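Local atomic coordinates of putative exported protein (PDB entry 2PFZ), a protein that binds pyroglutamic acid as an extracytoplasmic solute receptor and probably delivers it to a tripartite ATP-independent periplasmic transporter. Residues 66-79 and 94-106. Numbering follows the deposited sequence.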
ATOM      1  N   LEU A  66      -1.717   2.876  -3.834  1.00 13.28           N
ATOM      2  CA  LEU A  66      -2.453   2.755  -5.109  1.00 13.43           C
ATOM      3  C   LEU A  66      -3.932   2.493  -4.884  1.00 14.21           C
ATOM      4  O   LEU A  66      -4.785   3.110  -5.523  1.00 15.65           O
ATOM      5  CB  LEU A  66      -1.863   1.646  -5.986  1.00 13.73           C
ATOM      6  CG  LEU A  66      -0.428   1.852  -6.473  1.00 12.83           C
ATOM      7  CD1 LEU A  66       0.145   0.601  -7.114  1.00 14.19           C
ATOM      8  CD2 LEU A  66      -0.387   3.031  -7.427  1.00 16.03           C
ATOM      9  N   THR A  67      -4.240   1.550  -3.996  1.00 14.65           N
ATOM     10  CA  THR A  67      -5.626   1.144  -3.761  1.00 15.19           C
ATOM     11  C   THR A  67      -6.547   2.242  -3.197  1.00 15.45           C
ATOM     12  O   THR A  67      -7.756   2.086  -3.233  1.00 15.34           O
ATOM     13  CB  THR A  67      -5.745  -0.174  -2.921  1.00 15.46           C
ATOM     14  OG1 THR A  67      -4.901  -0.116  -1.761  1.00 15.94           O
ATOM     15  CG2 THR A  67      -5.385  -1.388  -3.774  1.00 16.28           C
ATOM     16  N   ASN A  68      -5.987   3.338  -2.673  1.00 15.36           N
ATOM     17  CA  ASN A  68      -6.828   4.471  -2.278  1.00 16.07           C
ATOM     18  C   ASN A  68      -7.582   5.047  -3.464  1.00 16.24           C
ATOM     19  O   ASN A  68      -8.591   5.764  -3.284  1.00 16.03           O
ATOM     20  CB  ASN A  68      -6.018   5.590  -1.625  1.00 16.56           C
ATOM     21  CG  ASN A  68      -5.924   5.458  -0.123  1.00 17.05           C
ATOM     22  OD1 ASN A  68      -4.971   5.975   0.498  1.00 17.62           O
ATOM     23  ND2 ASN A  68      -6.919   4.805   0.485  1.00 13.39           N
ATOM     24  N   PHE A  69      -7.107   4.728  -4.674  1.00 15.86           N
ATOM     25  CA  PHE A  69      -7.636   5.339  -5.885  1.00 16.91           C
ATOM     26  C   PHE A  69      -8.443   4.380  -6.756  1.00 16.88           C
ATOM     27  O   PHE A  69      -8.785   4.677  -7.899  1.00 17.20           O
ATOM     28  CB  PHE A  69      -6.493   6.129  -6.586  1.00 16.87           C
ATOM     29  CG  PHE A  69      -5.890   7.140  -5.668  1.00 17.61           C
ATOM     30  CD1 PHE A  69      -6.536   8.360  -5.447  1.00 17.57           C
ATOM     31  CD2 PHE A  69      -4.780   6.828  -4.893  1.00 17.76           C
ATOM     32  CE1 PHE A  69      -6.057   9.264  -4.524  1.00 18.18           C
ATOM     33  CE2 PHE A  69      -4.273   7.740  -3.975  1.00 17.41           C
ATOM     34  CZ  PHE A  69      -4.908   8.953  -3.781  1.00 17.34           C
ATOM     35  N   ALA A  70      -8.855   3.266  -6.142  1.00 17.95           N
ATOM     36  CA  ALA A  70      -9.609   2.206  -6.817  1.00 18.64           C
ATOM     37  C   ALA A  70     -10.920   2.681  -7.433  1.00 19.74           C
ATOM     38  O   ALA A  70     -11.350   2.147  -8.476  1.00 20.38           O
ATOM     39  CB  ALA A  70      -9.845   1.012  -5.870  1.00 18.68           C
ATOM     40  N   ASN A  71     -11.550   3.688  -6.831  1.00 19.91           N
ATOM     41  CA  ASN A  71     -12.804   4.208  -7.392  1.00 21.73           C
ATOM     42  C   ASN A  71     -12.594   5.124  -8.598  1.00 21.71           C
ATOM     43  O   ASN A  71     -13.533   5.399  -9.341  1.00 22.55           O
ATOM     44  CB  ASN A  71     -13.683   4.850  -6.311  1.00 21.87           C
ATOM     45  CG  ASN A  71     -14.255   3.812  -5.342  1.00 24.89           C
ATOM     46  OD1 ASN A  71     -14.590   4.123  -4.205  1.00 30.25           O
ATOM     47  ND2 ASN A  71     -14.358   2.573  -5.798  1.00 27.70           N
ATOM     48  N   GLU A  72     -11.363   5.572  -8.812  1.00 21.37           N
ATOM     49  CA  GLU A  72     -11.100   6.484  -9.924  1.00 21.86           C
ATOM     50  C   GLU A  72     -10.862   5.701 -11.214  1.00 21.51           C
ATOM     51  O   GLU A  72     -11.301   6.107 -12.286  1.00 22.11           O
ATOM     52  CB  GLU A  72      -9.902   7.370  -9.622  1.00 21.79           C
ATOM     53  CG  GLU A  72     -10.108   8.465  -8.572  1.00 23.78           C
ATOM     54  CD  GLU A  72      -8.863   9.297  -8.439  1.00 24.72           C
ATOM     55  OE1 GLU A  72      -8.017   9.194  -9.356  1.00 27.01           O
ATOM     56  OE2 GLU A  72      -8.725  10.048  -7.451  1.00 26.26           O
ATOM     57  N   ASP A  73     -10.171   4.574 -11.100  1.00 20.97           N
ATOM     58  CA  ASP A  73      -9.855   3.734 -12.253  1.00 20.58           C
ATOM     59  C   ASP A  73      -9.491   2.335 -11.768  1.00 19.57           C
ATOM     60  O   ASP A  73      -8.735   2.222 -10.810  1.00 19.82           O
ATOM     61  CB  ASP A  73      -8.667   4.331 -13.019  1.00 20.92           C
ATOM     62  CG  ASP A  73      -8.416   3.625 -14.343  1.00 22.64           C
ATOM     63  OD1 ASP A  73      -7.852   2.519 -14.321  1.00 23.89           O
ATOM     64  OD2 ASP A  73      -8.805   4.177 -15.395  1.00 23.91           O
ATOM     65  N   PRO A  74      -9.982   1.274 -12.451  1.00 19.42           N
ATOM     66  CA  PRO A  74      -9.677  -0.115 -12.066  1.00 18.74           C
ATOM     67  C   PRO A  74      -8.172  -0.449 -11.935  1.00 18.33           C
ATOM     68  O   PRO A  74      -7.816  -1.346 -11.168  1.00 18.16           O
ATOM     69  CB  PRO A  74     -10.332  -0.964 -13.179  1.00 19.37           C
ATOM     70  CG  PRO A  74     -11.256  -0.072 -13.907  1.00 19.61           C
ATOM     71  CD  PRO A  74     -10.892   1.347 -13.618  1.00 19.23           C
ATOM     72  N   VAL A  75      -7.279   0.264 -12.636  1.00 17.29           N
ATOM     73  CA  VAL A  75      -5.859  -0.088 -12.562  1.00 16.93           C
ATOM     74  C   VAL A  75      -5.345   0.031 -11.129  1.00 16.65           C
ATOM     75  O   VAL A  75      -4.433  -0.690 -10.760  1.00 17.47           O
ATOM     76  CB  VAL A  75      -4.959   0.784 -13.505  1.00 16.83           C
ATOM     77  CG1 VAL A  75      -4.851   2.201 -12.979  1.00 16.52           C
ATOM     78  CG2 VAL A  75      -3.536   0.149 -13.660  1.00 16.62           C
ATOM     79  N   TYR A  76      -5.966   0.903 -10.335  1.00 16.20           N
ATOM     80  CA  TYR A  76      -5.545   1.186  -8.959  1.00 17.22           C
ATOM     81  C   TYR A  76      -5.956   0.104  -7.958  1.00 17.11           C
ATOM     82  O   TYR A  76      -5.355  -0.007  -6.890  1.00 17.75           O
ATOM     83  CB  TYR A  76      -6.107   2.535  -8.504  1.00 17.53           C
ATOM     84  CG  TYR A  76      -5.371   3.665  -9.142  1.00 17.74           C
ATOM     85  CD1 TYR A  76      -4.004   3.878  -8.854  1.00 18.25           C
ATOM     86  CD2 TYR A  76      -5.999   4.502 -10.061  1.00 17.70           C
ATOM     87  CE1 TYR A  76      -3.297   4.907  -9.472  1.00 19.07           C
ATOM     88  CE2 TYR A  76      -5.292   5.554 -10.688  1.00 18.40           C
ATOM     89  CZ  TYR A  76      -3.947   5.739 -10.388  1.00 18.33           C
ATOM     90  OH  TYR A  76      -3.213   6.761 -10.979  1.00 20.72           O
ATOM     91  N   GLU A  77      -6.964  -0.681  -8.330  1.00 16.86           N
ATOM     92  CA  GLU A  77      -7.570  -1.692  -7.442  1.00 17.46           C
ATOM     93  C   GLU A  77      -6.794  -3.003  -7.390  1.00 16.77           C
ATOM     94  O   GLU A  77      -6.858  -3.723  -6.377  1.00 17.80           O
ATOM     95  CB  GLU A  77      -9.028  -1.957  -7.841  1.00 17.32           C
ATOM     96  CG  GLU A  77      -9.752  -2.962  -6.924  1.00 18.02           C
ATOM     97  CD  GLU A  77     -11.231  -3.132  -7.224  1.00 18.86           C
ATOM     98  OE1 GLU A  77     -11.764  -2.444  -8.115  1.00 21.82           O
ATOM     99  OE2 GLU A  77     -11.870  -3.972  -6.549  1.00 22.01           O
ATOM    100  N   LEU A  78      -6.050  -3.292  -8.463  1.00 16.30           N
ATOM    101  CA  LEU A  78      -5.472  -4.598  -8.743  1.00 15.68           C
ATOM    102  C   LEU A  78      -4.710  -5.246  -7.594  1.00 16.45           C
ATOM    103  O   LEU A  78      -4.994  -6.396  -7.248  1.00 16.08           O
ATOM    104  CB  LEU A  78      -4.625  -4.553 -10.048  1.00 16.14           C
ATOM    105  CG  LEU A  78      -4.062  -5.903 -10.536  1.00 15.86           C
ATOM    106  CD1 LEU A  78      -5.164  -6.974 -10.732  1.00 17.00           C
ATOM    107  CD2 LEU A  78      -3.271  -5.708 -11.836  1.00 15.56           C
ATOM    108  N   ASP A  79      -3.771  -4.528  -6.990  1.00 16.23           N
ATOM    109  CA  ASP A  79      -2.970  -5.117  -5.901  1.00 16.40           C
ATOM    110  C   ASP A  79      -3.692  -5.204  -4.535  1.00 16.00           C
ATOM    111  O   ASP A  79      -3.089  -5.630  -3.546  1.00 15.10           O
ATOM    112  CB  ASP A  79      -1.573  -4.465  -5.802  1.00 16.63           C
ATOM    113  CG  ASP A  79      -1.592  -3.063  -5.212  1.00 16.95           C
ATOM    114  OD1 ASP A  79      -2.543  -2.685  -4.480  1.00 16.27           O
ATOM    115  OD2 ASP A  79      -0.590  -2.342  -5.441  1.00 16.08           O
ATOM    116  N   LEU A  94       2.883  -9.404 -10.276  1.00 15.05           N
ATOM    117  CA  LEU A  94       1.625  -8.685 -10.506  1.00 14.61           C
ATOM    118  C   LEU A  94       1.931  -7.245 -10.838  1.00 14.83           C
ATOM    119  O   LEU A  94       1.354  -6.674 -11.744  1.00 15.21           O
ATOM    120  CB  LEU A  94       0.703  -8.750  -9.277  1.00 14.57           C
ATOM    121  CG  LEU A  94      -0.691  -8.113  -9.461  1.00 14.53           C
ATOM    122  CD1 LEU A  94      -1.481  -8.782 -10.615  1.00 13.42           C
ATOM    123  CD2 LEU A  94      -1.469  -8.215  -8.130  1.00 14.13           C
ATOM    124  N   TYR A  95       2.839  -6.658 -10.071  1.00 13.75           N
ATOM    125  CA  TYR A  95       3.309  -5.299 -10.325  1.00 14.55           C
ATOM    126  C   TYR A  95       3.823  -5.126 -11.754  1.00 14.80           C
ATOM    127  O   TYR A  95       3.432  -4.175 -12.443  1.00 14.78           O
ATOM    128  CB  TYR A  95       4.415  -4.961  -9.308  1.00 13.61           C
ATOM    129  CG  TYR A  95       5.202  -3.666  -9.565  1.00 14.91           C
ATOM    130  CD1 TYR A  95       4.616  -2.547 -10.183  1.00 14.94           C
ATOM    131  CD2 TYR A  95       6.528  -3.561  -9.135  1.00 13.96           C
ATOM    132  CE1 TYR A  95       5.353  -1.352 -10.385  1.00 14.28           C
ATOM    133  CE2 TYR A  95       7.277  -2.375  -9.349  1.00 13.03           C
ATOM    134  CZ  TYR A  95       6.683  -1.296  -9.972  1.00 14.43           C
ATOM    135  OH  TYR A  95       7.427  -0.135 -10.121  1.00 16.57           O
ATOM    136  N   GLN A  96       4.728  -5.999 -12.186  1.00 15.60           N
ATOM    137  CA  GLN A  96       5.296  -5.903 -13.540  1.00 16.85           C
ATOM    138  C   GLN A  96       4.235  -5.964 -14.635  1.00 16.98           C
ATOM    139  O   GLN A  96       4.310  -5.224 -15.613  1.00 17.15           O
ATOM    140  CB  GLN A  96       6.367  -6.978 -13.742  1.00 17.34           C
ATOM    141  CG  GLN A  96       7.618  -6.777 -12.864  1.00 17.84           C
ATOM    142  CD  GLN A  96       8.201  -5.363 -12.931  1.00 20.34           C
ATOM    143  OE1 GLN A  96       8.119  -4.594 -11.974  1.00 22.51           O
ATOM    144  NE2 GLN A  96       8.810  -5.030 -14.045  1.00 20.10           N
ATOM    145  N   ALA A  97       3.223  -6.814 -14.434  1.00 16.98           N
ATOM    146  CA  ALA A  97       2.049  -6.905 -15.309  1.00 16.63           C
ATOM    147  C   ALA A  97       1.219  -5.590 -15.318  1.00 17.05           C
ATOM    148  O   ALA A  97       0.737  -5.120 -16.378  1.00 17.47           O
ATOM    149  CB  ALA A  97       1.187  -8.066 -14.854  1.00 16.83           C
ATOM    150  N   GLN A  98       1.083  -4.991 -14.140  1.00 15.27           N
ATOM    151  CA  GLN A  98       0.272  -3.771 -13.957  1.00 15.11           C
ATOM    152  C   GLN A  98       0.963  -2.508 -14.449  1.00 15.06           C
ATOM    153  O   GLN A  98       0.316  -1.544 -14.875  1.00 14.64           O
ATOM    154  CB  GLN A  98       0.016  -3.589 -12.456  1.00 14.57           C
ATOM    155  CG  GLN A  98      -0.812  -2.392 -12.026  1.00 13.89           C
ATOM    156  CD  GLN A  98      -0.828  -2.237 -10.493  1.00 14.87           C
ATOM    157  OE1 GLN A  98       0.142  -2.589  -9.821  1.00 15.48           O
ATOM    158  NE2 GLN A  98      -1.927  -1.695  -9.949  1.00 17.22           N
ATOM    159  N   LYS A  99       2.284  -2.520 -14.349  1.00 15.64           N
ATOM    160  CA  LYS A  99       3.083  -1.294 -14.432  1.00 15.68           C
ATOM    161  C   LYS A  99       2.831  -0.490 -15.718  1.00 15.73           C
ATOM    162  O   LYS A  99       2.612   0.713 -15.641  1.00 15.85           O
ATOM    163  CB  LYS A  99       4.566  -1.628 -14.282  1.00 15.98           C
ATOM    164  CG  LYS A  99       5.427  -0.408 -13.991  1.00 16.51           C
ATOM    165  CD  LYS A  99       6.897  -0.744 -13.862  1.00 17.75           C
ATOM    166  CE  LYS A  99       7.691   0.496 -13.406  1.00 19.92           C
ATOM    167  NZ  LYS A  99       9.162   0.226 -13.217  1.00 21.29           N
ATOM    168  N   PRO A 100       2.848  -1.140 -16.898  1.00 16.42           N
ATOM    169  CA  PRO A 100       2.642  -0.339 -18.122  1.00 16.29           C
ATOM    170  C   PRO A 100       1.290   0.390 -18.153  1.00 15.93           C
ATOM    171  O   PRO A 100       1.182   1.527 -18.649  1.00 15.40           O
ATOM    172  CB  PRO A 100       2.737  -1.379 -19.257  1.00 16.45           C
ATOM    173  CG  PRO A 100       3.459  -2.557 -18.646  1.00 16.22           C
ATOM    174  CD  PRO A 100       3.060  -2.572 -17.209  1.00 17.29           C
ATOM    175  N   PHE A 101       0.268  -0.253 -17.614  1.00 16.03           N
ATOM    176  CA  PHE A 101      -1.054   0.349 -17.531  1.00 16.11           C
ATOM    177  C   PHE A 101      -1.153   1.461 -16.472  1.00 15.94           C
ATOM    178  O   PHE A 101      -1.881   2.431 -16.674  1.00 16.25           O
ATOM    179  CB  PHE A 101      -2.113  -0.728 -17.316  1.00 16.44           C
ATOM    180  CG  PHE A 101      -2.236  -1.681 -18.475  1.00 17.43           C
ATOM    181  CD1 PHE A 101      -3.163  -1.444 -19.488  1.00 18.71           C
ATOM    182  CD2 PHE A 101      -1.400  -2.795 -18.573  1.00 17.55           C
ATOM    183  CE1 PHE A 101      -3.259  -2.303 -20.584  1.00 19.88           C
ATOM    184  CE2 PHE A 101      -1.499  -3.663 -19.673  1.00 20.96           C
ATOM    185  CZ  PHE A 101      -2.445  -3.410 -20.663  1.00 18.48           C
ATOM    186  N   LEU A 102      -0.457   1.286 -15.347  1.00 17.09           N
ATOM    187  CA  LEU A 102      -0.330   2.326 -14.316  1.00 17.38           C
ATOM    188  C   LEU A 102       0.351   3.577 -14.899  1.00 17.55           C
ATOM    189  O   LEU A 102      -0.132   4.712 -14.750  1.00 16.17           O
ATOM    190  CB  LEU A 102       0.485   1.787 -13.138  1.00 18.12           C
ATOM    191  CG  LEU A 102       0.622   2.609 -11.845  1.00 19.44           C
ATOM    192  CD1 LEU A 102      -0.689   3.196 -11.353  1.00 20.20           C
ATOM    193  CD2 LEU A 102       1.230   1.750 -10.766  1.00 18.69           C
ATOM    194  N   GLU A 103       1.472   3.348 -15.574  1.00 17.28           N
ATOM    195  CA  GLU A 103       2.211   4.434 -16.210  1.00 17.45           C
ATOM    196  C   GLU A 103       1.386   5.143 -17.265  1.00 17.67           C
ATOM    197  O   GLU A 103       1.419   6.362 -17.348  1.00 17.41           O
ATOM    198  CB  GLU A 103       3.504   3.920 -16.831  1.00 17.80           C
ATOM    199  CG  GLU A 103       4.510   3.423 -15.825  1.00 19.27           C
ATOM    200  CD  GLU A 103       5.846   3.182 -16.446  1.00 22.38           C
ATOM    201  OE1 GLU A 103       6.127   2.030 -16.814  1.00 24.01           O
ATOM    202  OE2 GLU A 103       6.605   4.152 -16.601  1.00 24.23           O
ATOM    203  N   LYS A 104       0.673   4.382 -18.094  1.00 17.69           N
ATOM    204  CA  LYS A 104      -0.228   4.964 -19.087  1.00 17.76           C
ATOM    205  C   LYS A 104      -1.299   5.853 -18.430  1.00 18.27           C
ATOM    206  O   LYS A 104      -1.467   7.024 -18.815  1.00 19.38           O
ATOM    207  CB  LYS A 104      -0.850   3.873 -19.972  1.00 17.30           C
ATOM    208  CG  LYS A 104      -1.944   4.367 -20.932  1.00 17.10           C
ATOM    209  CD  LYS A 104      -2.514   3.249 -21.757  1.00 17.24           C
ATOM    210  CE  LYS A 104      -3.498   3.728 -22.826  1.00 18.40           C
ATOM    211  NZ  LYS A 104      -4.203   2.543 -23.460  1.00 20.45           N
ATOM    212  N   LYS A 105      -1.994   5.313 -17.425  1.00 18.47           N
ATOM    213  CA  LYS A 105      -3.025   6.078 -16.727  1.00 18.30           C
ATOM    214  C   LYS A 105      -2.449   7.333 -16.090  1.00 17.46           C
ATOM    215  O   LYS A 105      -3.027   8.407 -16.215  1.00 17.35           O
ATOM    216  CB  LYS A 105      -3.737   5.209 -15.674  1.00 18.45           C
ATOM    217  CG  LYS A 105      -4.765   5.968 -14.809  1.00 20.85           C
ATOM    218  CD  LYS A 105      -6.038   6.246 -15.606  1.00 23.46           C
ATOM    219  CE  LYS A 105      -6.966   7.193 -14.849  1.00 24.85           C
ATOM    220  NZ  LYS A 105      -8.084   7.529 -15.756  1.00 28.22           N
ATOM    221  N   LEU A 106      -1.303   7.202 -15.426  1.00 16.57           N
ATOM    222  CA  LEU A 106      -0.678   8.358 -14.799  1.00 16.67           C
ATOM    223  C   LEU A 106      -0.276   9.396 -15.846  1.00 17.78           C
ATOM    224  O   LEU A 106      -0.444  10.608 -15.626  1.00 18.30           O
ATOM    225  CB  LEU A 106       0.537   7.940 -13.970  1.00 16.28           C
ATOM    226  CG  LEU A 106       0.263   7.310 -12.590  1.00 15.67           C
ATOM    227  CD1 LEU A 106       1.540   6.655 -12.085  1.00 14.65           C
ATOM    228  CD2 LEU A 106      -0.273   8.325 -11.580  1.00 16.49           C
TER
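Gln-98, in segment 94-106 of helix 88-107, meets Val-75 and Leu-78 of the loop 66-79, which follows strand 61-65 in this periplasmic solute-binding fold of the DctP family. The segments belong to one strand-loop-helix unit, and 625 Å² of surface is buried between them. Followed outward, Gln-98 accounts for much of the contact. Its CB lies 4.0 Å from Leu-78 CD2. CG, anti to the backbone N, touches that same methyl and Val-75 CG2, and the extended chain then carries the amide into the loop. There NE2 donates to Val-75 O at 2.8 Å, with an N-H...O angle of 151°. The acceptor lies in the amide plane, and the C=O...N angle of 164° shows a nearly end-on approach to the carbonyl. OE1 turns toward Leu-66 CD1 and accepts from Lys-207 NZ, which also forms a salt bridge with Asp-79 OD2; both amide ends are thus held, fixing its rotation.

Apolar contacts lie on both sides of this bond. Leu-78 CD2 packs on Leu-94 CD1 at 3.8 Å, whereas Leu-66 and Leu-102 meet tip to tip through their methyls. Leu-102 CD1 also reaches Tyr-76 CE1 at 3.6 Å, the two side chains crossing at about a right angle. Phe-69 CB and Val-75 CG1 cover opposite faces of the Tyr-76 ring, each offset toward the rim. Val-75 CG2 rests against the helix backbone, 3.7 Å from Leu-102 N.

At the partly exposed end, Lys-105 CG lies beside Tyr-76 CE2 and Val-75 CG1, and a bend at chi2 (75°) then turns CD and CE along Asp-73. The Asp-73 carboxylate is shared: OD1 closes an Asx turn by accepting from Val-75 N through its anti lone pair, while OD2 forms a salt bridge with Lys-105 NZ at 3.4 Å, whose hydrogen bond is weak.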